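Local coordinates for protein acetyltransferase, GNAT family (Bacillus anthracis str. Sterne, PDB 3FBU) that binds coenzyme A and, as a member of the GNAT family, probably transfers the acetyl group of acetyl-coenzyme A to an acceptor substrate, at residues Glu19-His22 / Glu23-Ser26; Val89-Pro92 / Lys93-Asn96; Ala103-Ala106 / Thr107-Gly111; Glu127-Pro130 / Ser131-Val134. All coordinates share one frame; numbering follows the deposited sequence.

Contact 1: Glu19-His22 / Glu23-Ser26; sequences EAVH and EYTS
His22 and Ser26 meet one helical turn apart, near the C-terminal end of helix 18-25. Ser26 OG donates a short hydrogen bond to His22 O, at 2.6 Å. Ser26 N donates to the same oxygen at 3.1 Å, so backbone and side chain of one residue both hold this carbonyl. The serine OG can reach back because it sits between its own backbone N and carbonyl carbon (chi1 64°). Ser26 CB, placed by the backbone, lies over one face of the His22 imidazole, 3.8 Å from the ring centroid and shifted toward the rim. This is a CH-pi contact. The ring itself is fixed from outside: His22 ND1 is hydrogen-bonded to Thr44 OG1 of helix 41-50, and Thr25 OG1 bonds to the same Thr44 hydroxyl.

In the GNAT fold, helix 18-25 follows the first strands, and here it packs against helix 41-50 and, through Ala20, Val21 and Tyr24, against Leu69 of strand 68-79. Val21 faces this interior. Its carbonyl oxygen takes two backbone bonds, from Thr25 N in the carbonyl plane and from Tyr24 N well above that plane, each 3.0 Å long. The same Val21 O lies 3.4 Å above the plane of the Tyr24 ring, over its centre. Val21 CG1 touches Thr25 CG2 at 3.6 Å, while Val21 CG2 comes within 3.7 Å of Tyr24 OH. That phenol oxygen has its polar partner in His72 ND1.

Contact 2: Val89-Pro92 / Lys93-Asn96; sequences VFNP and KYFN. With COA (coenzyme A), chain C.
Phe95 has CG anti to its carbonyl carbon (chi1 -74°), which lays its ring flat against Pro92. Asn91 has CG anti to its backbone N (chi1 -174°), which carries OD1 to Lys93 N. Pro92 CA stands 3.3 Å from the Phe95 ring centroid, almost exactly on the ring normal, in a CH-pi contact. Pro92 CB adds an apolar touch to Phe95 CE2. At the ring edge, Phe90 CB packs on Phe95 CE1 at 3.8 Å. The pantetheine arm of coenzyme A lies over the opposite face.

Here strand 83-90 ends and turns toward helix 99-114, whose N-terminal region receives the pyrophosphate in GNAT enzymes. Phe90 N donates to COA O9P at 2.8 Å, binding the pantetheine amide at the strand end. Asn96 N donates a straight bond to COA O5A on the pyrophosphate, at 2.7 Å. Gly98 N and Ser101 OG also bond to the cofactor.

The turn between is held by Asn91. Its OD1 accepts from Lys93 N at 2.9 Å, forming an Asx turn. Its backbone O accepts from Tyr94 N at 2.8 Å, which closes a beta turn over the same residues. Asn91 CB meets the Tyr94 ring at its edge, 3.9 Å from CD2.

Contact 3: Ala103-Ala106 / Thr107-Gly111; sequences AAQA and TLKYG
Residues Ala103 to Gly111 form regular alpha-helix, with Leu108 N, Lys109 N and Tyr110 N donating to Ala104 O, Gln105 O and Ala106 O at 3.0 to 3.1 Å.

Thr107 adds a side-chain bond to this ladder. Its OG1 donates to Ala103 O at 2.8 Å, and its backbone N donates to the same oxygen at 3.0 Å. The two donors come from opposite faces of the carbonyl plane. The hydroxyl can do this because it lies anti to the carbonyl carbon of Thr107 (chi1 -54°), which sets it beside the backbone N, on the side of the preceding turn. A buried hydroxyl is thus satisfied within the helix itself.

On the exposed side, Gln105 and Lys109 are both extended beyond CG and cross at a slant. Lys109 CE packs against Gln105 CG at 3.7 Å. The lysine shaft also runs past the backbone of the turn before it, with Lys109 CG 3.2 Å from Gln105 O. The polar ends come close too, Gln105 NE2 lying 3.6 Å from Lys109 NZ, but both are donors.

Leu108 leaves the helix on the inner side. Its CG rests 3.4 Å from Ala104 O, and the branch continues toward strand 83-90.

Helix 99-114 is the crossover of the beta-alpha-beta unit formed with strands 83-90 and 119-124. Ala104, Thr107 and Leu108 all pack on Ile86 of strand 83-90, while Ala103 and Thr107 meet Ile73 of strand 68-79 and Ile10 of strand 8-10. Near the far end, the backbone of Gly111 bonds to Leu117, and the Tyr110 side chain packs on Met1 and Met115.

Contact 4: Glu127-Pro130 / Ser131-Val134; sequences ENTP and SYRV. With COA (coenzyme A), chain C.
Asn128 packs on Ser131 and donates from ND2 to COA O5P, in the pantetheine arm, at 2.9 Å. Arg133 NH2 donates to COA O7A of the 3'-phosphate at 2.8 Å, with the oxygen at the edge of the guanidinium and in its plane. The chain is bent at chi2 and chi3 to get there. Arg133 NH1 forms a salt bridge with Glu136, which would fix the group further.

Asn128 is the N-cap residue of helix 129-137, and its backbone O receives weak bonds from Ser131 N and Tyr132 N. Arg133 N then bonds to Thr129 O at 3.0 Å, and Val134 N to Pro130 O at 3.1 Å.

Asn128 CG lies 3.6 Å from Ser131 CB. Ser131 OG is hydrogen-bonded to Trp88 NE1 and lies 3.2 Å from COA S1P. The Tyr132 ring runs alongside Thr129, with Thr129 O over its centre and Thr129 CG2 at 3.6 Å from Tyr132 OH. A water bonds to Thr129 OG1 and, weakly, to Tyr132 OH. Thr129 CG2 also meets the adenine, 3.4 Å from COA C2A, and Pro130 packs against the nucleoside. The bent cofactor curves round this helix start, with its thiol near Ser131 and its adenine near Thr129, as part of the coenzyme A site of the GNAT fold.

How the contacts relate
Contacts 2 and 4 share coenzyme A. Their centres are 13 Å apart and their nearest atoms about 6 Å apart, with the cofactor in contact with both. Contact 2 binds the pantetheine and pyrophosphate; contact 4 reaches the pantetheine, adenine and 3'-phosphate. Contact 1 abuts contact 2: Tyr24 CD1 meets Val89 CG1 at 3.6 Å, and the Tyr24 side chain is about 7 Å from the cofactor. Contact 3 belongs to the helix that follows contact 2 in the chain. It meets contact 4 where Ala104 CB lies 4.3 Å from Val134 CG1. Contacts 1 and 3 lie on opposite sides of the chain's centre, 23 Å apart between centres.

Contact 1: Glu19-His22 / Glu23-Ser26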
loop_
_atom_site.group_PDB
_atom_site.type_symbol
_atom_site.label_atom_id
_atom_site.label_comp_id
_atom_site.label_asym_id
_atom_site.label_seq_id
_atom_site.Cartn_x
_atom_site.Cartn_y
_atom_site.Cartn_z
ATOM N N GLU A 19 21.856 -2.804 -14.988
ATOM C CA GLU A 19 20.801 -3.784 -15.297
ATOM C C GLU A 19 19.858 -4.028 -14.120
ATOM O O GLU A 19 18.646 -4.088 -14.312
ATOM C CB GLU A 19 21.388 -5.099 -15.843
ATOM C CG GLU A 19 21.761 -4.997 -17.338
ATOM C CD GLU A 19 22.131 -6.323 -17.993
ATOM O OE1 GLU A 19 22.014 -7.382 -17.337
ATOM O OE2 GLU A 19 22.556 -6.297 -19.176
ATOM N N ALA A 20 20.409 -4.136 -12.921
ATOM C CA ALA A 20 19.613 -4.312 -11.691
ATOM C C ALA A 20 18.791 -3.049 -11.395
ATOM O O ALA A 20 17.649 -3.119 -10.917
ATOM C CB ALA A 20 20.543 -4.640 -10.517
ATOM N N VAL A 21 19.362 -1.889 -11.673
ATOM C CA VAL A 21 18.599 -0.646 -11.511
ATOM C C VAL A 21 17.453 -0.587 -12.519
ATOM O O VAL A 21 16.317 -0.231 -12.165
ATOM C CB VAL A 21 19.514 0.578 -11.633
ATOM C CG1 VAL A 21 18.691 1.920 -11.706
ATOM C CG2 VAL A 21 20.471 0.594 -10.458
ATOM N N HIS A 22 17.738 -0.980 -13.757
ATOM C CA HIS A 22 16.737 -0.934 -14.813
ATOM C C HIS A 22 15.481 -1.772 -14.503
ATOM O O HIS A 22 14.359 -1.453 -14.922
ATOM C CB HIS A 22 17.358 -1.300 -16.156
ATOM C CG HIS A 22 16.478 -0.970 -17.309
ATOM N ND1 HIS A 22 16.217 0.329 -17.682
ATOM C CD2 HIS A 22 15.759 -1.761 -18.145
ATOM C CE1 HIS A 22 15.385 0.323 -18.709
ATOM N NE2 HIS A 22 15.093 -0.931 -19.013
ATOM N N GLU A 23 15.649 -2.821 -13.722
ATOM C CA GLU A 23 14.534 -3.674 -13.345
ATOM C C GLU A 23 13.390 -2.854 -12.717
ATOM O O GLU A 23 12.210 -3.172 -12.892
ATOM C CB GLU A 23 15.045 -4.768 -12.392
ATOM C CG GLU A 23 14.002 -5.780 -11.969
ATOM C CD GLU A 23 14.594 -6.863 -11.062
ATOM O OE1 GLU A 23 15.808 -6.776 -10.750
ATOM O OE2 GLU A 23 13.852 -7.791 -10.678
ATOM N N TYR A 24 13.734 -1.791 -11.985
ATOM C CA TYR A 24 12.714 -0.925 -11.374
ATOM C C TYR A 24 12.547 0.446 -12.042
ATOM O O TYR A 24 11.456 0.984 -12.037
ATOM C CB TYR A 24 12.916 -0.796 -9.855
ATOM C CG TYR A 24 14.232 -0.220 -9.363
ATOM C CD1 TYR A 24 14.394 1.157 -9.185
ATOM C CD2 TYR A 24 15.287 -1.063 -8.981
ATOM C CE1 TYR A 24 15.617 1.697 -8.722
ATOM C CE2 TYR A 24 16.497 -0.542 -8.495
ATOM C CZ TYR A 24 16.662 0.828 -8.356
ATOM O OH TYR A 24 17.865 1.321 -7.870
ATOM N N THR A 25 13.598 1.010 -12.625
ATOM C CA THR A 25 13.446 2.294 -13.298
ATOM C C THR A 25 12.636 2.206 -14.610
ATOM O O THR A 25 12.141 3.218 -15.102
ATOM C CB THR A 25 14.780 3.019 -13.527
ATOM O OG1 THR A 25 15.654 2.198 -14.304
ATOM C CG2 THR A 25 15.423 3.415 -12.192
ATOM N N SER A 26 12.496 0.995 -15.154
ATOM C CA SER A 26 11.618 0.741 -16.302
ATOM C C SER A 26 10.172 0.450 -15.901
ATOM O O SER A 26 9.303 0.234 -16.767
ATOM C CB SER A 26 12.187 -0.437 -17.106
ATOM O OG SER A 26 12.191 -1.638 -16.355
#

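Contact 2: Val89-Pro92 / Lys93-Asn96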
loop_
_atom_site.group_PDB
_atom_site.type_symbol
_atom_site.label_atom_id
_atom_site.label_comp_id
_atom_site.label_asym_id
_atom_site.label_seq_id
_atom_site.Cartn_x
_atom_site.Cartn_y
_atom_site.Cartn_z
ATOM N N VAL A 89 14.352 5.032 -4.209
ATOM C CA VAL A 89 13.606 4.313 -5.238
ATOM C C VAL A 89 14.052 2.846 -5.150
ATOM O O VAL A 89 15.255 2.557 -5.231
ATOM C CB VAL A 89 13.899 4.838 -6.661
ATOM C CG1 VAL A 89 13.008 4.113 -7.702
ATOM C CG2 VAL A 89 13.765 6.435 -6.740
ATOM N N PHE A 90 13.080 1.953 -4.963
ATOM C CA PHE A 90 13.360 0.550 -4.671
ATOM C C PHE A 90 12.611 -0.356 -5.635
ATOM O O PHE A 90 11.657 0.058 -6.304
ATOM C CB PHE A 90 13.013 0.206 -3.208
ATOM C CG PHE A 90 14.103 0.559 -2.244
ATOM C CD1 PHE A 90 14.400 1.882 -1.978
ATOM C CD2 PHE A 90 14.829 -0.410 -1.616
ATOM C CE1 PHE A 90 15.407 2.208 -1.136
ATOM C CE2 PHE A 90 15.825 -0.083 -0.756
ATOM C CZ PHE A 90 16.119 1.229 -0.508
ATOM N N ASN A 91 13.122 -1.570 -5.739
ATOM C CA ASN A 91 12.570 -2.633 -6.545
ATOM C C ASN A 91 11.374 -3.221 -5.810
ATOM O O ASN A 91 11.525 -3.670 -4.661
ATOM C CB ASN A 91 13.652 -3.705 -6.764
ATOM C CG ASN A 91 13.223 -4.812 -7.713
ATOM O OD1 ASN A 91 12.074 -5.257 -7.709
ATOM N ND2 ASN A 91 14.167 -5.276 -8.534
ATOM N N PRO A 92 10.207 -3.230 -6.459
ATOM C CA PRO A 92 8.967 -3.741 -5.844
ATOM C C PRO A 92 9.067 -5.177 -5.330
ATOM O O PRO A 92 8.327 -5.538 -4.422
ATOM C CB PRO A 92 7.934 -3.679 -6.961
ATOM C CG PRO A 92 8.520 -2.939 -8.079
ATOM C CD PRO A 92 9.998 -2.728 -7.832
ATOM N N LYS A 93 9.966 -5.987 -5.888
ATOM C CA LYS A 93 10.183 -7.333 -5.322
ATOM C C LYS A 93 10.570 -7.277 -3.864
ATOM O O LYS A 93 10.399 -8.266 -3.137
ATOM C CB LYS A 93 11.265 -8.096 -6.057
ATOM C CG LYS A 93 10.902 -8.443 -7.450
ATOM C CD LYS A 93 12.105 -9.014 -8.159
ATOM C CE LYS A 93 11.824 -9.236 -9.630
ATOM N NZ LYS A 93 10.652 -10.131 -9.851
ATOM N N TYR A 94 11.125 -6.149 -3.428
ATOM C CA TYR A 94 11.664 -6.054 -2.075
ATOM C C TYR A 94 10.949 -5.046 -1.171
ATOM O O TYR A 94 11.434 -4.726 -0.098
ATOM C CB TYR A 94 13.169 -5.761 -2.157
ATOM C CG TYR A 94 13.884 -6.823 -2.960
ATOM C CD1 TYR A 94 14.297 -8.011 -2.361
ATOM C CD2 TYR A 94 14.095 -6.665 -4.326
ATOM C CE1 TYR A 94 14.929 -8.999 -3.095
ATOM C CE2 TYR A 94 14.720 -7.668 -5.074
ATOM C CZ TYR A 94 15.131 -8.824 -4.446
ATOM O OH TYR A 94 15.757 -9.814 -5.165
ATOM N N PHE A 95 9.777 -4.589 -1.591
ATOM C CA PHE A 95 8.981 -3.656 -0.795
ATOM C C PHE A 95 8.486 -4.259 0.523
ATOM O O PHE A 95 8.328 -5.493 0.664
ATOM C CB PHE A 95 7.730 -3.193 -1.570
ATOM C CG PHE A 95 7.993 -2.217 -2.686
ATOM C CD1 PHE A 95 9.250 -1.664 -2.906
ATOM C CD2 PHE A 95 6.945 -1.815 -3.503
ATOM C CE1 PHE A 95 9.444 -0.748 -3.932
ATOM C CE2 PHE A 95 7.145 -0.897 -4.532
ATOM C CZ PHE A 95 8.414 -0.369 -4.745
ATOM N N ASN A 96 8.226 -3.365 1.470
ATOM C CA ASN A 96 7.538 -3.688 2.699
ATOM C C ASN A 96 8.283 -4.691 3.562
ATOM O O ASN A 96 7.672 -5.464 4.304
ATOM C CB ASN A 96 6.115 -4.166 2.374
ATOM C CG ASN A 96 5.322 -3.111 1.637
ATOM O OD1 ASN A 96 5.315 -1.952 2.038
ATOM N ND2 ASN A 96 4.679 -3.491 0.553
HETATM N N1A COA C . -0.641 2.317 2.346
HETATM C C2A COA C . -0.208 2.601 3.616
HETATM N N3A COA C . 1.045 2.222 4.018
HETATM C C4A COA C . 1.853 1.573 3.136
HETATM C C5A COA C . 1.436 1.280 1.848
HETATM C C6A COA C . 0.166 1.678 1.438
HETATM N N6A COA C . -0.264 1.443 0.196
HETATM N N7A COA C . 2.438 0.642 1.228
HETATM C C8A COA C . 3.472 0.508 2.082
HETATM N N9A COA C . 3.115 1.078 3.277
HETATM C C1B COA C . 3.941 1.317 4.468
HETATM C C2B COA C . 4.552 0.040 5.047
HETATM O O2B COA C . 3.642 -0.655 5.891
HETATM C C3B COA C . 5.731 0.637 5.785
HETATM O O3B COA C . 5.326 1.143 7.047
HETATM P P3B COA C . 5.385 0.284 8.420
HETATM O O7A COA C . 5.213 1.177 9.606
HETATM O O8A COA C . 4.304 -0.762 8.339
HETATM O O9A COA C . 6.753 -0.360 8.459
HETATM C C4B COA C . 6.169 1.802 4.884
HETATM O O4B COA C . 5.034 2.167 4.146
HETATM C C5B COA C . 7.280 1.422 3.914
HETATM O O5B COA C . 8.454 1.224 4.679
HETATM P P1A COA C . 9.677 0.375 4.094
HETATM O O1A COA C . 9.323 -1.102 4.141
HETATM O O2A COA C . 10.908 0.712 4.839
HETATM O O3A COA C . 9.775 0.944 2.595
HETATM P P2A COA C . 10.069 0.087 1.259
HETATM O O4A COA C . 11.349 -0.691 1.447
HETATM O O5A COA C . 8.825 -0.742 0.921
HETATM O O6A COA C . 10.250 1.283 0.187
HETATM C CBP COA C . 9.592 3.149 -1.150
HETATM C CCP COA C . 9.449 2.454 0.205
HETATM C CDP COA C . 11.106 3.333 -1.362
HETATM C CEP COA C . 8.829 4.464 -0.985
HETATM C CAP COA C . 8.967 2.268 -2.264
HETATM O OAP COA C . 7.560 2.158 -2.109
HETATM C C9P COA C . 9.191 2.816 -3.641
HETATM O O9P COA C . 10.406 2.639 -4.259
HETATM N N8P COA C . 8.246 3.556 -4.229
HETATM C C7P COA C . 8.358 3.958 -5.630
HETATM C C6P COA C . 9.347 5.089 -5.853
HETATM C C5P COA C . 8.937 6.352 -5.098
HETATM O O5P COA C . 7.796 6.858 -5.197
HETATM N N4P COA C . 9.887 6.895 -4.365
HETATM C C3P COA C . 9.617 8.035 -3.479
HETATM C C2P COA C . 9.609 9.378 -4.173
HETATM S S1P COA C . 9.466 10.726 -2.960
#

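Contact 3: Ala103-Ala106 / Thr107-Gly111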
loop_
_atom_site.group_PDB
_atom_site.type_symbol
_atom_site.label_atom_id
_atom_site.label_comp_id
_atom_site.label_asym_id
_atom_site.label_seq_id
_atom_site.Cartn_x
_atom_site.Cartn_y
_atom_site.Cartn_z
ATOM N N ALA A 103 17.889 1.788 5.078
ATOM C CA ALA A 103 18.905 2.482 4.297
ATOM C C ALA A 103 18.878 3.985 4.564
ATOM O O ALA A 103 19.938 4.613 4.700
ATOM C CB ALA A 103 18.716 2.204 2.815
ATOM N N ALA A 104 17.670 4.546 4.647
ATOM C CA ALA A 104 17.507 5.993 4.819
ATOM C C ALA A 104 17.921 6.394 6.213
ATOM O O ALA A 104 18.564 7.413 6.368
ATOM C CB ALA A 104 16.064 6.427 4.534
ATOM N N GLN A 105 17.610 5.576 7.219
ATOM C CA GLN A 105 18.066 5.830 8.606
ATOM C C GLN A 105 19.595 5.901 8.671
ATOM O O GLN A 105 20.177 6.821 9.258
ATOM C CB GLN A 105 17.513 4.761 9.580
ATOM C CG GLN A 105 17.799 4.994 11.081
ATOM C CD GLN A 105 17.077 3.990 11.993
ATOM O OE1 GLN A 105 16.273 3.152 11.531
ATOM N NE2 GLN A 105 17.361 4.068 13.307
ATOM N N ALA A 106 20.234 4.922 8.047
ATOM C CA ALA A 106 21.687 4.844 7.966
ATOM C C ALA A 106 22.303 6.041 7.248
ATOM O O ALA A 106 23.355 6.527 7.644
ATOM C CB ALA A 106 22.094 3.537 7.267
ATOM N N THR A 107 21.650 6.521 6.194
ATOM C CA THR A 107 22.102 7.703 5.476
ATOM C C THR A 107 22.021 8.964 6.334
ATOM O O THR A 107 22.967 9.730 6.369
ATOM C CB THR A 107 21.309 7.867 4.152
ATOM O OG1 THR A 107 21.407 6.653 3.384
ATOM C CG2 THR A 107 21.834 9.070 3.318
ATOM N N LEU A 108 20.908 9.168 7.049
ATOM C CA LEU A 108 20.781 10.307 7.966
ATOM C C LEU A 108 21.918 10.305 8.974
ATOM O O LEU A 108 22.529 11.319 9.222
ATOM C CB LEU A 108 19.427 10.285 8.705
ATOM C CG LEU A 108 18.141 10.413 7.907
ATOM C CD1 LEU A 108 16.902 10.283 8.814
ATOM C CD2 LEU A 108 18.067 11.690 7.087
ATOM N N LYS A 109 22.181 9.142 9.556
ATOM C CA LYS A 109 23.230 8.989 10.560
ATOM C C LYS A 109 24.600 9.384 10.018
ATOM O O LYS A 109 25.351 10.136 10.648
ATOM C CB LYS A 109 23.267 7.527 11.036
ATOM C CG LYS A 109 22.045 7.077 11.812
ATOM C CD LYS A 109 22.112 5.559 12.262
ATOM C CE LYS A 109 20.893 5.068 13.079
ATOM N NZ LYS A 109 20.946 3.602 13.491
ATOM N N TYR A 110 24.907 8.891 8.829
ATOM C CA TYR A 110 26.118 9.272 8.099
ATOM C C TYR A 110 26.166 10.768 7.830
ATOM O O TYR A 110 27.177 11.409 8.092
ATOM C CB TYR A 110 26.200 8.506 6.801
ATOM C CG TYR A 110 27.464 8.730 5.991
ATOM C CD1 TYR A 110 28.631 8.035 6.283
ATOM C CD2 TYR A 110 27.471 9.598 4.915
ATOM C CE1 TYR A 110 29.789 8.228 5.531
ATOM C CE2 TYR A 110 28.627 9.793 4.151
ATOM C CZ TYR A 110 29.770 9.107 4.473
ATOM O OH TYR A 110 30.895 9.290 3.719
ATOM N N GLY A 111 25.059 11.337 7.337
ATOM C CA GLY A 111 24.993 12.781 7.076
ATOM C C GLY A 111 25.290 13.622 8.309
ATOM O O GLY A 111 26.053 14.578 8.246
#

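Contact 4: Glu127-Pro130 / Ser131-Val134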
loop_
_atom_site.group_PDB
_atom_site.type_symbol
_atom_site.label_atom_id
_atom_site.label_comp_id
_atom_site.label_asym_id
_atom_site.label_seq_id
_atom_site.Cartn_x
_atom_site.Cartn_y
_atom_site.Cartn_z
ATOM N N GLU A 127 -0.342 11.509 -1.896
ATOM C CA GLU A 127 -0.858 10.239 -2.381
ATOM C C GLU A 127 0.177 9.108 -2.236
ATOM O O GLU A 127 -0.181 7.923 -2.309
ATOM C CB GLU A 127 -1.255 10.381 -3.853
ATOM C CG GLU A 127 -2.422 11.340 -4.141
ATOM C CD GLU A 127 -2.047 12.835 -4.114
ATOM O OE1 GLU A 127 -0.835 13.190 -4.170
ATOM O OE2 GLU A 127 -3.000 13.666 -4.043
ATOM N N ASN A 128 1.453 9.466 -2.049
ATOM C CA ASN A 128 2.533 8.496 -2.027
ATOM C C ASN A 128 2.789 7.999 -0.614
ATOM O O ASN A 128 3.816 8.308 0.005
ATOM C CB ASN A 128 3.813 9.087 -2.672
ATOM C CG ASN A 128 4.851 8.009 -3.014
ATOM O OD1 ASN A 128 4.692 6.847 -2.649
ATOM N ND2 ASN A 128 5.919 8.404 -3.694
ATOM N N THR A 129 1.841 7.203 -0.121
ATOM C CA THR A 129 1.810 6.820 1.280
ATOM C C THR A 129 3.083 6.137 1.765
ATOM O O THR A 129 3.587 6.487 2.818
ATOM C CB THR A 129 0.600 5.909 1.604
ATOM O OG1 THR A 129 -0.552 6.388 0.918
ATOM C CG2 THR A 129 0.362 5.917 3.091
ATOM N N PRO A 130 3.613 5.168 1.007
ATOM C CA PRO A 130 4.809 4.523 1.547
ATOM C C PRO A 130 6.002 5.458 1.678
ATOM O O PRO A 130 6.828 5.268 2.565
ATOM C CB PRO A 130 5.133 3.424 0.535
ATOM C CG PRO A 130 4.192 3.508 -0.496
ATOM C CD PRO A 130 3.219 4.587 -0.287
ATOM N N SER A 131 6.076 6.465 0.802
ATOM C CA SER A 131 7.194 7.410 0.851
ATOM C C SER A 131 7.146 8.247 2.122
ATOM O O SER A 131 8.141 8.329 2.850
ATOM C CB SER A 131 7.231 8.306 -0.384
ATOM O OG SER A 131 8.505 8.948 -0.449
ATOM N N TYR A 132 5.998 8.849 2.443
ATOM C CA TYR A 132 5.976 9.647 3.660
ATOM C C TYR A 132 6.004 8.786 4.906
ATOM O O TYR A 132 6.490 9.244 5.935
ATOM C CB TYR A 132 4.916 10.747 3.655
ATOM C CG TYR A 132 3.498 10.304 3.834
ATOM C CD1 TYR A 132 3.032 9.940 5.090
ATOM C CD2 TYR A 132 2.602 10.309 2.771
ATOM C CE1 TYR A 132 1.714 9.568 5.278
ATOM C CE2 TYR A 132 1.285 9.934 2.953
ATOM C CZ TYR A 132 0.857 9.575 4.221
ATOM O OH TYR A 132 -0.448 9.174 4.445
ATOM N N ARG A 133 5.600 7.508 4.798
ATOM C CA ARG A 133 5.793 6.612 5.922
ATOM C C ARG A 133 7.261 6.345 6.209
ATOM O O ARG A 133 7.656 6.310 7.363
ATOM C CB ARG A 133 4.981 5.327 5.770
ATOM C CG ARG A 133 3.513 5.521 6.148
ATOM C CD ARG A 133 3.354 5.814 7.655
ATOM N NE ARG A 133 3.933 4.763 8.492
ATOM C CZ ARG A 133 4.545 4.924 9.669
ATOM N NH1 ARG A 133 4.763 6.120 10.184
ATOM N NH2 ARG A 133 5.000 3.863 10.324
ATOM N N VAL A 134 8.089 6.199 5.184
ATOM C CA VAL A 134 9.527 6.107 5.431
ATOM C C VAL A 134 10.020 7.365 6.165
ATOM O O VAL A 134 10.768 7.290 7.146
ATOM C CB VAL A 134 10.300 5.909 4.149
ATOM C CG1 VAL A 134 11.812 5.985 4.442
ATOM C CG2 VAL A 134 9.927 4.593 3.500
HETATM N N1A COA C . -0.641 2.317 2.346
HETATM C C2A COA C . -0.208 2.601 3.616
HETATM N N3A COA C . 1.045 2.222 4.018
HETATM C C4A COA C . 1.853 1.573 3.136
HETATM C C5A COA C . 1.436 1.280 1.848
HETATM C C6A COA C . 0.166 1.678 1.438
HETATM N N6A COA C . -0.264 1.443 0.196
HETATM N N7A COA C . 2.438 0.642 1.228
HETATM C C8A COA C . 3.472 0.508 2.082
HETATM N N9A COA C . 3.115 1.078 3.277
HETATM C C1B COA C . 3.941 1.317 4.468
HETATM C C2B COA C . 4.552 0.040 5.047
HETATM O O2B COA C . 3.642 -0.655 5.891
HETATM C C3B COA C . 5.731 0.637 5.785
HETATM O O3B COA C . 5.326 1.143 7.047
HETATM P P3B COA C . 5.385 0.284 8.420
HETATM O O7A COA C . 5.213 1.177 9.606
HETATM O O8A COA C . 4.304 -0.762 8.339
HETATM O O9A COA C . 6.753 -0.360 8.459
HETATM C C4B COA C . 6.169 1.802 4.884
HETATM O O4B COA C . 5.034 2.167 4.146
HETATM C C5B COA C . 7.280 1.422 3.914
HETATM O O5B COA C . 8.454 1.224 4.679
HETATM P P1A COA C . 9.677 0.375 4.094
HETATM O O1A COA C . 9.323 -1.102 4.141
HETATM O O2A COA C . 10.908 0.712 4.839
HETATM O O3A COA C . 9.775 0.944 2.595
HETATM P P2A COA C . 10.069 0.087 1.259
HETATM O O4A COA C . 11.349 -0.691 1.447
HETATM O O5A COA C . 8.825 -0.742 0.921
HETATM O O6A COA C . 10.250 1.283 0.187
HETATM C CBP COA C . 9.592 3.149 -1.150
HETATM C CCP COA C . 9.449 2.454 0.205
HETATM C CDP COA C . 11.106 3.333 -1.362
HETATM C CEP COA C . 8.829 4.464 -0.985
HETATM C CAP COA C . 8.967 2.268 -2.264
HETATM O OAP COA C . 7.560 2.158 -2.109
HETATM C C9P COA C . 9.191 2.816 -3.641
HETATM O O9P COA C . 10.406 2.639 -4.259
HETATM N N8P COA C . 8.246 3.556 -4.229
HETATM C C7P COA C . 8.358 3.958 -5.630
HETATM C C6P COA C . 9.347 5.089 -5.853
HETATM C C5P COA C . 8.937 6.352 -5.098
HETATM O O5P COA C . 7.796 6.858 -5.197
HETATM N N4P COA C . 9.887 6.895 -4.365
HETATM C C3P COA C . 9.617 8.035 -3.479
HETATM C C2P COA C . 9.609 9.378 -4.173
HETATM S S1P COA C . 9.466 10.726 -2.960
HETATM O O HOH W 1 -1.670 9.028 1.276
#